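Local coordinates for protein fucose-binding lectin (Kordia periserrulae, PDB 6HTN) that probably acts as a carbohydrate-binding lectin of the beta-propeller type, with methyl alpha-L-fucopyranoside bound in its pockets, at residues V68-L80 with A91-A104. Numbering follows the deposited sequence.
Sequences VYAIGTDGKIIEL and ALTGQFYGASTPDA. Unlike the reference sequence in segment 68-80: Asp74 (reference Asn). With MFU (methyl alpha-L-fucopyranoside), chain H.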
ATOM      1  N   VAL A  68      -4.914  14.881  14.064  1.00 18.83           N
ATOM      2  CA  VAL A  68      -4.174  14.034  13.101  1.00 18.77           C
ATOM      3  C   VAL A  68      -4.507  12.589  13.439  1.00 15.67           C
ATOM      4  O   VAL A  68      -4.513  12.207  14.613  1.00 16.82           O
ATOM      5  CB  VAL A  68      -2.646  14.311  13.247  1.00 20.58           C
ATOM      6  CG1 VAL A  68      -1.817  13.440  12.400  1.00 24.72           C
ATOM      7  CG2 VAL A  68      -2.333  15.739  12.953  1.00 21.27           C
ATOM      8  N   TYR A  69      -4.782  11.789  12.417  1.00 18.21           N
ATOM      9  CA  TYR A  69      -5.237  10.391  12.535  1.00 17.58           C
ATOM     10  C   TYR A  69      -4.351   9.469  11.702  1.00 16.60           C
ATOM     11  O   TYR A  69      -4.156   9.717  10.507  1.00 18.11           O
ATOM     12  CB  TYR A  69      -6.713  10.281  12.090  1.00 14.56           C
ATOM     13  CG  TYR A  69      -7.658  11.156  12.879  1.00 13.99           C
ATOM     14  CD1 TYR A  69      -8.164  10.718  14.091  1.00 16.25           C
ATOM     15  CD2 TYR A  69      -7.925  12.450  12.465  1.00 16.68           C
ATOM     16  CE1 TYR A  69      -8.978  11.552  14.854  1.00 18.17           C
ATOM     17  CE2 TYR A  69      -8.710  13.296  13.222  1.00 15.96           C
ATOM     18  CZ  TYR A  69      -9.222  12.851  14.429  1.00 18.45           C
ATOM     19  OH  TYR A  69      -9.952  13.709  15.218  1.00 18.31           O
ATOM     20  N   ALA A  70      -3.819   8.439  12.330  1.00 17.10           N
ATOM     21  CA  ALA A  70      -2.946   7.468  11.673  1.00 15.75           C
ATOM     22  C   ALA A  70      -3.223   6.101  12.232  1.00 17.94           C
ATOM     23  O   ALA A  70      -3.983   5.966  13.175  1.00 18.83           O
ATOM     24  CB  ALA A  70      -1.482   7.838  11.871  1.00 17.55           C
ATOM     25  N   ILE A  71      -2.623   5.085  11.646  1.00 17.56           N
ATOM     26  CA  ILE A  71      -2.654   3.718  12.211  1.00 17.33           C
ATOM     27  C   ILE A  71      -1.428   3.542  13.108  1.00 17.42           C
ATOM     28  O   ILE A  71      -0.299   3.762  12.658  1.00 18.18           O
ATOM     29  CB  ILE A  71      -2.727   2.659  11.112  1.00 17.93           C
ATOM     30  CG1 ILE A  71      -3.852   2.938  10.109  1.00 19.85           C
ATOM     31  CG2 ILE A  71      -2.865   1.288  11.772  1.00 19.58           C
ATOM     32  CD1 ILE A  71      -5.183   3.237  10.755  1.00 20.95           C
ATOM     33  N   GLY A  72      -1.671   3.188  14.368  1.00 17.97           N
ATOM     34  CA  GLY A  72      -0.543   2.973  15.288  1.00 18.73           C
ATOM     35  C   GLY A  72       0.087   1.599  15.101  1.00 21.55           C
ATOM     36  O   GLY A  72      -0.379   0.798  14.312  1.00 19.28           O
ATOM     37  N   THR A  73       1.113   1.340  15.926  1.00 20.58           N
ATOM     38  CA  THR A  73       1.917   0.119  15.774  1.00 20.40           C
ATOM     39  C   THR A  73       1.145  -1.092  16.269  1.00 21.04           C
ATOM     40  O   THR A  73       1.644  -2.205  16.029  1.00 21.72           O
ATOM     41  CB  THR A  73       3.275   0.286  16.463  1.00 22.11           C
ATOM     42  OG1 THR A  73       2.985   0.439  17.854  1.00 22.69           O
ATOM     43  CG2 THR A  73       4.044   1.454  15.906  1.00 22.76           C
ATOM     44  N   ASP A  74      -0.033  -0.922  16.859  1.00 19.48           N
ATOM     45  CA  ASP A  74      -0.931  -2.054  17.219  1.00 22.07           C
ATOM     46  C   ASP A  74      -2.070  -2.265  16.202  1.00 18.99           C
ATOM     47  O   ASP A  74      -2.988  -3.057  16.468  1.00 19.82           O
ATOM     48  CB  ASP A  74      -1.548  -1.824  18.595  1.00 26.17           C
ATOM     49  CG  ASP A  74      -2.370  -0.532  18.671  1.00 29.56           C
ATOM     50  OD1 ASP A  74      -2.377   0.294  17.682  1.00 25.87           O
ATOM     51  OD2 ASP A  74      -2.950  -0.298  19.780  1.00 35.38           O
ATOM     52  N   GLY A  75      -2.025  -1.589  15.053  1.00 20.27           N
ATOM     53  CA  GLY A  75      -3.083  -1.760  14.043  1.00 19.26           C
ATOM     54  C   GLY A  75      -4.319  -0.936  14.330  1.00 19.29           C
ATOM     55  O   GLY A  75      -5.291  -1.057  13.579  1.00 20.19           O
ATOM     56  N   LYS A  76      -4.331  -0.124  15.380  1.00 20.01           N
ATOM     57  CA  LYS A  76      -5.528   0.651  15.736  1.00 19.54           C
ATOM     58  C   LYS A  76      -5.313   2.122  15.427  1.00 18.26           C
ATOM     59  O   LYS A  76      -4.169   2.627  15.467  1.00 19.43           O
ATOM     60  CB  LYS A  76      -5.865   0.431  17.200  1.00 22.95           C
ATOM     61  CG  LYS A  76      -6.220  -1.035  17.445  1.00 27.81           C
ATOM     62  CD  LYS A  76      -7.093  -1.303  18.608  1.00 33.93           C
ATOM     63  CE  LYS A  76      -7.441  -2.743  18.790  1.00 35.72           C
ATOM     64  NZ  LYS A  76      -7.706  -3.070  20.204  1.00 39.94           N
ATOM     65  N   ILE A  77      -6.389   2.810  15.106  1.00 19.03           N
ATOM     66  CA  ILE A  77      -6.335   4.255  14.831  1.00 19.31           C
ATOM     67  C   ILE A  77      -5.821   5.005  16.057  1.00 19.87           C
ATOM     68  O   ILE A  77      -6.301   4.760  17.178  1.00 21.93           O
ATOM     69  CB  ILE A  77      -7.673   4.817  14.309  1.00 19.31           C
ATOM     70  CG1 ILE A  77      -8.047   4.097  13.004  1.00 22.44           C
ATOM     71  CG2 ILE A  77      -7.592   6.319  14.119  1.00 20.81           C
ATOM     72  CD1 ILE A  77      -9.506   4.256  12.589  1.00 22.69           C
ATOM     73  N   ILE A  78      -4.858   5.897  15.823  0.70 19.42           N
ATOM     74  CA  ILE A  78      -4.360   6.843  16.853  0.70 21.32           C
ATOM     75  C   ILE A  78      -4.804   8.240  16.459  0.70 21.02           C
ATOM     76  O   ILE A  78      -4.807   8.582  15.261  0.70 20.21           O
ATOM     77  CB  ILE A  78      -2.841   6.749  17.041  0.70 22.45           C
ATOM     78  CG1 ILE A  78      -2.056   7.142  15.795  0.70 26.08           C
ATOM     79  CG2 ILE A  78      -2.470   5.355  17.492  0.70 23.71           C
ATOM     80  CD1 ILE A  78      -0.556   7.312  16.066  0.70 26.88           C
ATOM     81  N   GLU A  79      -5.195   9.029  17.452  1.00 18.93           N
ATOM     82  CA  GLU A  79      -5.601  10.421  17.277  1.00 17.24           C
ATOM     83  C   GLU A  79      -4.589  11.297  18.047  1.00 17.32           C
ATOM     84  O   GLU A  79      -4.457  11.051  19.240  1.00 21.70           O
ATOM     85  CB  GLU A  79      -7.004  10.636  17.803  1.00 18.47           C
ATOM     86  CG  GLU A  79      -7.419  12.114  17.751  1.00 19.68           C
ATOM     87  CD  GLU A  79      -8.780  12.408  18.365  1.00 19.65           C
ATOM     88  OE1 GLU A  79      -9.066  11.837  19.458  1.00 20.89           O
ATOM     89  OE2 GLU A  79      -9.517  13.267  17.787  1.00 19.19           O
ATOM     90  N   LEU A  80      -3.976  12.216  17.368  1.00 18.59           N
ATOM     91  CA  LEU A  80      -3.042  13.200  17.971  1.00 19.38           C
ATOM     92  C   LEU A  80      -3.672  14.588  17.899  1.00 21.51           C
ATOM     93  O   LEU A  80      -4.210  15.009  16.850  1.00 20.66           O
ATOM     94  CB  LEU A  80      -1.697  13.117  17.284  1.00 19.77           C
ATOM     95  CG  LEU A  80      -1.092  11.726  17.325  1.00 23.99           C
ATOM     96  CD1 LEU A  80       0.080  11.658  16.348  1.00 27.47           C
ATOM     97  CD2 LEU A  80      -0.687  11.278  18.727  1.00 25.01           C
ATOM     98  N   ALA A  91      -9.164  10.887  22.594  1.00 22.48           N
ATOM     99  CA  ALA A  91     -10.118   9.859  23.013  1.00 22.48           C
ATOM    100  C   ALA A  91     -10.308   8.751  21.977  1.00 22.79           C
ATOM    101  O   ALA A  91     -10.617   7.610  22.358  1.00 25.30           O
ATOM    102  CB  ALA A  91     -11.432  10.492  23.384  1.00 23.64           C
ATOM    103  N   LEU A  92     -10.107   9.037  20.698  1.00 22.02           N
ATOM    104  CA  LEU A  92     -10.330   7.989  19.659  1.00 20.80           C
ATOM    105  C   LEU A  92      -9.263   6.906  19.750  1.00 21.39           C
ATOM    106  O   LEU A  92      -9.511   5.788  19.331  1.00 22.13           O
ATOM    107  CB  LEU A  92     -10.379   8.612  18.267  1.00 19.43           C
ATOM    108  CG  LEU A  92     -10.735   7.637  17.122  1.00 17.86           C
ATOM    109  CD1 LEU A  92     -12.093   6.961  17.371  1.00 18.88           C
ATOM    110  CD2 LEU A  92     -10.836   8.405  15.819  1.00 19.70           C
ATOM    111  N   THR A  93      -8.052   7.243  20.220  1.00 19.58           N
ATOM    112  CA  THR A  93      -6.905   6.340  20.141  1.00 21.36           C
ATOM    113  C   THR A  93      -7.240   4.968  20.746  1.00 21.98           C
ATOM    114  O   THR A  93      -7.763   4.884  21.880  1.00 20.89           O
ATOM    115  CB  THR A  93      -5.703   6.936  20.859  1.00 20.45           C
ATOM    116  OG1 THR A  93      -5.363   8.142  20.193  1.00 22.26           O
ATOM    117  CG2 THR A  93      -4.538   5.964  20.942  1.00 20.82           C
ATOM    118  N   GLY A  94      -6.944   3.920  20.007  1.00 23.47           N
ATOM    119  CA  GLY A  94      -7.014   2.550  20.483  1.00 22.97           C
ATOM    120  C   GLY A  94      -8.407   1.941  20.428  1.00 24.32           C
ATOM    121  O   GLY A  94      -8.551   0.775  20.806  1.00 25.85           O
ATOM    122  N   GLN A  95      -9.432   2.642  19.973  1.00 22.09           N
ATOM    123  CA  GLN A  95     -10.813   2.095  19.948  1.00 21.54           C
ATOM    124  C   GLN A  95     -11.045   1.152  18.750  1.00 23.08           C
ATOM    125  O   GLN A  95     -11.801   0.172  18.892  1.00 24.71           O
ATOM    126  CB  GLN A  95     -11.848   3.204  19.981  1.00 23.02           C
ATOM    127  CG  GLN A  95     -11.826   4.006  21.288  1.00 25.05           C
ATOM    128  CD  GLN A  95     -13.075   4.856  21.406  1.00 26.35           C
ATOM    129  OE1 GLN A  95     -14.190   4.351  21.197  1.00 27.04           O
ATOM    130  NE2 GLN A  95     -12.918   6.124  21.767  1.00 25.02           N
ATOM    131  N   PHE A  96     -10.482   1.455  17.574  1.00 19.66           N
ATOM    132  CA  PHE A  96     -10.868   0.757  16.339  1.00 21.84           C
ATOM    133  C   PHE A  96      -9.640   0.352  15.544  1.00 20.57           C
ATOM    134  O   PHE A  96      -8.663   1.103  15.439  1.00 20.30           O
ATOM    135  CB  PHE A  96     -11.750   1.665  15.475  1.00 19.83           C
ATOM    136  CG  PHE A  96     -13.002   2.121  16.180  1.00 20.77           C
ATOM    137  CD1 PHE A  96     -14.048   1.233  16.379  1.00 22.37           C
ATOM    138  CD2 PHE A  96     -13.116   3.405  16.640  1.00 21.29           C
ATOM    139  CE1 PHE A  96     -15.206   1.640  17.029  1.00 26.57           C
ATOM    140  CE2 PHE A  96     -14.265   3.811  17.311  1.00 23.18           C
ATOM    141  CZ  PHE A  96     -15.292   2.940  17.494  1.00 22.50           C
ATOM    142  N   TYR A  97      -9.748  -0.804  14.892  1.00 21.38           N
ATOM    143  CA  TYR A  97      -8.737  -1.234  13.921  1.00 20.98           C
ATOM    144  C   TYR A  97      -8.843  -0.406  12.669  1.00 20.87           C
ATOM    145  O   TYR A  97      -9.963  -0.122  12.206  1.00 20.52           O
ATOM    146  CB  TYR A  97      -8.929  -2.701  13.543  1.00 19.08           C
ATOM    147  CG  TYR A  97      -8.510  -3.666  14.624  1.00 20.45           C
ATOM    148  CD1 TYR A  97      -7.176  -3.869  14.924  1.00 20.81           C
ATOM    149  CD2 TYR A  97      -9.446  -4.397  15.309  1.00 23.91           C
ATOM    150  CE1 TYR A  97      -6.778  -4.777  15.888  1.00 22.56           C
ATOM    151  CE2 TYR A  97      -9.076  -5.325  16.274  1.00 25.32           C
ATOM    152  CZ  TYR A  97      -7.730  -5.506  16.574  1.00 22.78           C
ATOM    153  OH  TYR A  97      -7.392  -6.439  17.527  1.00 26.25           O
ATOM    154  N   GLY A  98      -7.703  -0.040  12.099  1.00 19.00           N
ATOM    155  CA  GLY A  98      -7.658   0.656  10.812  1.00 17.65           C
ATOM    156  C   GLY A  98      -6.722  -0.020   9.878  1.00 19.62           C
ATOM    157  O   GLY A  98      -5.651  -0.426  10.285  1.00 23.47           O
ATOM    158  N   ALA A  99      -7.130  -0.141   8.624  1.00 20.24           N
ATOM    159  CA  ALA A  99      -6.382  -0.876   7.609  1.00 21.40           C
ATOM    160  C   ALA A  99      -5.993   0.052   6.468  1.00 27.15           C
ATOM    161  O   ALA A  99      -5.566  -0.425   5.471  1.00 27.11           O
ATOM    162  CB  ALA A  99      -7.248  -2.048   7.185  1.00 23.30           C
ATOM    163  N   SER A 100      -6.207   1.347   6.631  1.00 24.55           N
ATOM    164  CA  SER A 100      -5.984   2.363   5.597  1.00 23.30           C
ATOM    165  C   SER A 100      -5.595   3.667   6.305  1.00 20.55           C
ATOM    166  O   SER A 100      -5.977   3.822   7.416  1.00 22.19           O
ATOM    167  CB  SER A 100      -7.190   2.469   4.663  1.00 23.97           C
ATOM    168  OG  SER A 100      -8.359   2.937   5.364  1.00 21.56           O
ATOM    169  N   THR A 101      -4.899   4.545   5.620  1.00 20.45           N
ATOM    170  CA  THR A 101      -4.560   5.887   6.109  1.00 21.18           C
ATOM    171  C   THR A 101      -5.881   6.597   6.314  1.00 17.51           C
ATOM    172  O   THR A 101      -6.602   6.798   5.344  1.00 19.21           O
ATOM    173  CB  THR A 101      -3.662   6.665   5.165  1.00 24.26           C
ATOM    174  OG1 THR A 101      -2.407   5.985   5.056  1.00 27.80           O
ATOM    175  CG2 THR A 101      -3.449   8.083   5.641  1.00 23.40           C
ATOM    176  N   PRO A 102      -6.214   7.031   7.542  1.00 17.33           N
ATOM    177  CA  PRO A 102      -7.541   7.610   7.755  1.00 16.29           C
ATOM    178  C   PRO A 102      -7.690   8.942   7.052  1.00 18.61           C
ATOM    179  O   PRO A 102      -6.705   9.711   6.871  1.00 18.04           O
ATOM    180  CB  PRO A 102      -7.605   7.825   9.264  1.00 17.26           C
ATOM    181  CG  PRO A 102      -6.618   6.822   9.836  1.00 17.48           C
ATOM    182  CD  PRO A 102      -5.533   6.751   8.819  1.00 18.15           C
ATOM    183  N   ASP A 103      -8.922   9.210   6.635  1.00 16.13           N
ATOM    184  CA  ASP A 103      -9.340  10.543   6.180  1.00 17.32           C
ATOM    185  C   ASP A 103     -10.107  11.216   7.313  1.00 17.84           C
ATOM    186  O   ASP A 103     -10.768  10.527   8.089  1.00 17.21           O
ATOM    187  CB  ASP A 103     -10.290  10.448   4.979  1.00 19.10           C
ATOM    188  CG  ASP A 103      -9.571  10.081   3.686  1.00 23.94           C
ATOM    189  OD1 ASP A 103      -8.471  10.609   3.441  1.00 27.04           O
ATOM    190  OD2 ASP A 103     -10.136   9.209   2.933  1.00 24.06           O
ATOM    191  N   ALA A 104     -10.044  12.528   7.357  1.00 16.69           N
ATOM    192  CA  ALA A 104     -10.779  13.264   8.407  1.00 16.13           C
ATOM    193  C   ALA A 104     -11.266  14.597   7.864  1.00 14.98           C
ATOM    194  O   ALA A 104     -10.627  15.199   7.002  1.00 17.92           O
ATOM    195  CB  ALA A 104      -9.919  13.510   9.605  1.00 17.47           C
TER
HETATM  196  C1  MFU H 202     -10.516  15.934  22.517  1.00 21.88           C
HETATM  197  C2  MFU H 202     -10.222  14.538  21.971  1.00 19.05           C
HETATM  198  C3  MFU H 202     -11.460  14.053  21.221  1.00 21.24           C
HETATM  199  C4  MFU H 202     -11.768  15.007  20.110  1.00 19.71           C
HETATM  200  C5  MFU H 202     -12.049  16.399  20.740  1.00 20.36           C
HETATM  201  C6  MFU H 202     -12.358  17.423  19.675  1.00 18.88           C
HETATM  202  O1  MFU H 202     -11.539  15.745  23.510  1.00 25.44           O
HETATM  203  O2  MFU H 202      -9.920  13.697  23.088  1.00 22.62           O
HETATM  204  O3  MFU H 202     -11.226  12.715  20.770  1.00 22.00           O
HETATM  205  O4  MFU H 202     -10.691  15.181  19.198  1.00 20.81           O
HETATM  206  O5  MFU H 202     -10.815  16.816  21.451  1.00 21.28           O
HETATM  207  CM  MFU H 202     -11.896  17.052  23.997  1.00 30.02           C
HETATM  208  O   HOH W   1      -8.222  -5.766  20.086  1.00 41.88           O
HETATM  209  O   HOH W   2      -6.824  -0.754  22.382  1.00 44.02           O
HETATM  210  O   HOH W   3      -9.065   4.066  17.236  1.00 22.97           O
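Glu79 reaches from its strand to the turn that begins at Leu92, and its carboxylate is gripped from several directions. With CG anti to the backbone N (chi1 175°) and the chain extended beyond it, OE1 accepts the backbone N of Leu92 at 3.2 Å from above the carboxylate plane, and also takes O3 of the methyl fucoside. OE2 receives fucoside O4 and, on its anti side, Tyr69 OH at 2.6 Å, so the tyrosine helps fix the rotation of the acid. Ala91 N donates to fucoside O2; Arg67 and Trp137 hold the same sugar. Leu92 crosses Tyr69 at about a right angle, its CD2 3.8 Å from Tyr69 CE1, while Ala104 CB approaches the ring at CD2 and Pro102 CB packs on Tyr69 CB. The arrangement belongs to a beta-propeller lectin: the 68-71/77-80 hairpin is part of one four-stranded antiparallel blade, and 91-104 runs along it before entering the first strand of the next. The Thr93 torsion (chi1 -62°) sets OG1 beside its own backbone N, where it accepts Glu79 N at 2.9 Å, and Gly94 N and Phe96 O bond to the O and N of Ile77. Ile71 CD1 lies 3.6 Å from Gly98 CA, on the side where a CB would stand. Just after the Gly72-Gly75 turn, the extended Lys76 lays CE over one face of the Tyr97 ring, 3.8 Å from its centroid, with NZ in an off-centre cation-pi contact. A water joins NZ to Tyr97 OH, which also bonds Asp124 of a second subunit.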